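Local coordinates for protein (5-formylfuran-3-yl)methyl phosphate transaminase (Methanococcus jannaschii, PDB 2Z61) that catalyses transamination between a furancarboxaldehyde phosphate and alanine, giving pyruvate and the aminomethylfuran phosphate precursor of methanofuran, with pyridoxal phosphate as cofactor, at residues N301-I304 against Y308-P311. Residues are numbered along the deposited sequence; the frame is centred on the assembly and turned at random.
Sequences NNPI and YVFP
Pro-303 meets Tyr-308 and Val-309 in the small domain of this class-I, PLP-dependent aminotransferase. Residues 301-304 belong to the loop that follows helix 269-295. Residues 308-311 begin with strand 308-309, an outer strand of a three-stranded antiparallel sheet. The chain folds back between them over three residues. The result is a small, buried apolar contact that joins the loop to the strand it leads into. About 80 Å² is buried, both sides summed.

Along the loop, Asn-301 comes first. Asn-302 follows with a left-handed backbone (phi 62°, psi 37°). It turns the chain just before the proline.

Pro-303 is the residue of the loop that does the touching. Its CB is directed at the strand, and the ring presents CB to the carbonyl of Tyr-308 and CG to the side chain of Val-309. CG of Pro-303 comes 4.3 Å from CG1 of Val-309, a loose van der Waals contact between apolar groups. CA of Pro-303 and CA of Val-309 lie 6.1 Å apart. Helix 269-295 serves both sides of the contact: Leu-290 packs on the proline ring, Val-289 packs on Val-309, and NH1 of Arg-286 hydrogen-bonds to the carbonyl of Pro-303.

CB of Ile-304 points away from the strand.

On the strand, CG1 of Val-309 stands anti to the backbone N (chi1 -179°), which makes it the methyl nearer to the proline ring. CG2 of Val-309 is only slightly farther off, 4.6 Å from CG of Pro-303. The backbone of Val-309 pairs with Ile-348 of strand 346-349. The phenol of Tyr-308 leads off to a hydrogen bond with the hydroxyl of Tyr-192. What Tyr-308 offers the loop is its main-chain carbonyl: its O lies 4.1 Å from CB of Pro-303.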
loop_
_atom_site.group_PDB
_atom_site.type_symbol
_atom_site.label_atom_id
_atom_site.label_comp_id
_atom_site.label_asym_id
_atom_site.label_seq_id
_atom_site.Cartn_x
_atom_site.Cartn_y
_atom_site.Cartn_z
ATOM N N ASN A 301 -3.151 -34.845 2.020
ATOM C CA ASN A 301 -4.225 -35.212 1.107
ATOM C C ASN A 301 -4.161 -34.422 -0.161
ATOM O O ASN A 301 -4.824 -33.370 -0.214
ATOM C CB ASN A 301 -5.436 -34.417 1.315
ATOM C CG ASN A 301 -5.950 -34.456 2.709
ATOM O OD1 ASN A 301 -6.343 -35.516 3.200
ATOM N ND2 ASN A 301 -5.949 -33.316 3.379
ATOM N N ASN A 302 -3.502 -34.861 -1.184
ATOM C CA ASN A 302 -3.422 -34.096 -2.424
ATOM C C ASN A 302 -2.811 -32.702 -2.660
ATOM O O ASN A 302 -3.303 -31.920 -3.467
ATOM C CB ASN A 302 -4.634 -34.349 -3.373
ATOM C CG ASN A 302 -4.171 -34.623 -4.826
ATOM O OD1 ASN A 302 -3.091 -35.171 -5.059
ATOM N ND2 ASN A 302 -5.012 -34.256 -5.797
ATOM N N PRO A 303 -1.681 -32.403 -1.979
ATOM C CA PRO A 303 -1.057 -31.098 -2.229
ATOM C C PRO A 303 -0.447 -31.047 -3.643
ATOM O O PRO A 303 0.548 -31.727 -3.925
ATOM C CB PRO A 303 -0.009 -30.999 -1.117
ATOM C CG PRO A 303 0.430 -32.439 -0.939
ATOM C CD PRO A 303 -0.913 -33.176 -0.982
ATOM N N ILE A 304 -1.068 -30.271 -4.535
ATOM C CA ILE A 304 -0.560 -30.145 -5.894
ATOM C C ILE A 304 -0.300 -28.717 -6.380
ATOM O O ILE A 304 -0.126 -28.496 -7.580
ATOM C CB ILE A 304 -1.524 -30.816 -6.907
ATOM C CG1 ILE A 304 -2.901 -30.151 -6.818
ATOM C CG2 ILE A 304 -1.628 -32.315 -6.628
ATOM C CD1 ILE A 304 -3.928 -30.696 -7.786
ATOM N N TYR A 308 3.691 -25.429 -0.611
ATOM C CA TYR A 308 3.500 -25.845 0.769
ATOM C C TYR A 308 2.892 -27.243 0.860
ATOM O O TYR A 308 2.170 -27.687 -0.036
ATOM C CB TYR A 308 2.550 -24.886 1.488
ATOM C CG TYR A 308 2.844 -23.417 1.304
ATOM C CD1 TYR A 308 3.993 -22.835 1.845
ATOM C CD2 TYR A 308 1.940 -22.590 0.632
ATOM C CE1 TYR A 308 4.223 -21.458 1.728
ATOM C CE2 TYR A 308 2.160 -21.220 0.512
ATOM C CZ TYR A 308 3.302 -20.660 1.065
ATOM O OH TYR A 308 3.498 -19.300 0.965
ATOM N N VAL A 309 3.194 -27.922 1.960
ATOM C CA VAL A 309 2.648 -29.239 2.264
ATOM C C VAL A 309 2.249 -29.087 3.732
ATOM O O VAL A 309 3.019 -28.554 4.541
ATOM C CB VAL A 309 3.693 -30.358 2.080
ATOM C CG1 VAL A 309 3.067 -31.701 2.395
ATOM C CG2 VAL A 309 4.198 -30.363 0.635
ATOM N N PHE A 310 1.041 -29.526 4.069
ATOM C CA PHE A 310 0.513 -29.372 5.425
ATOM C C PHE A 310 0.165 -30.731 6.048
ATOM O O PHE A 310 -1.007 -31.072 6.207
ATOM C CB PHE A 310 -0.739 -28.488 5.350
ATOM C CG PHE A 310 -1.116 -27.833 6.643
ATOM C CD1 PHE A 310 -0.252 -26.933 7.261
ATOM C CD2 PHE A 310 -2.358 -28.069 7.217
ATOM C CE1 PHE A 310 -0.626 -26.272 8.432
ATOM C CE2 PHE A 310 -2.741 -27.416 8.386
ATOM C CZ PHE A 310 -1.873 -26.515 8.993
ATOM N N PRO A 311 1.186 -31.510 6.432
ATOM C CA PRO A 311 1.001 -32.834 7.032
ATOM C C PRO A 311 0.462 -32.897 8.455
ATOM O O PRO A 311 0.754 -32.031 9.287
ATOM C CB PRO A 311 2.394 -33.441 6.942
ATOM C CG PRO A 311 3.269 -32.248 7.176
ATOM C CD PRO A 311 2.619 -31.190 6.305
#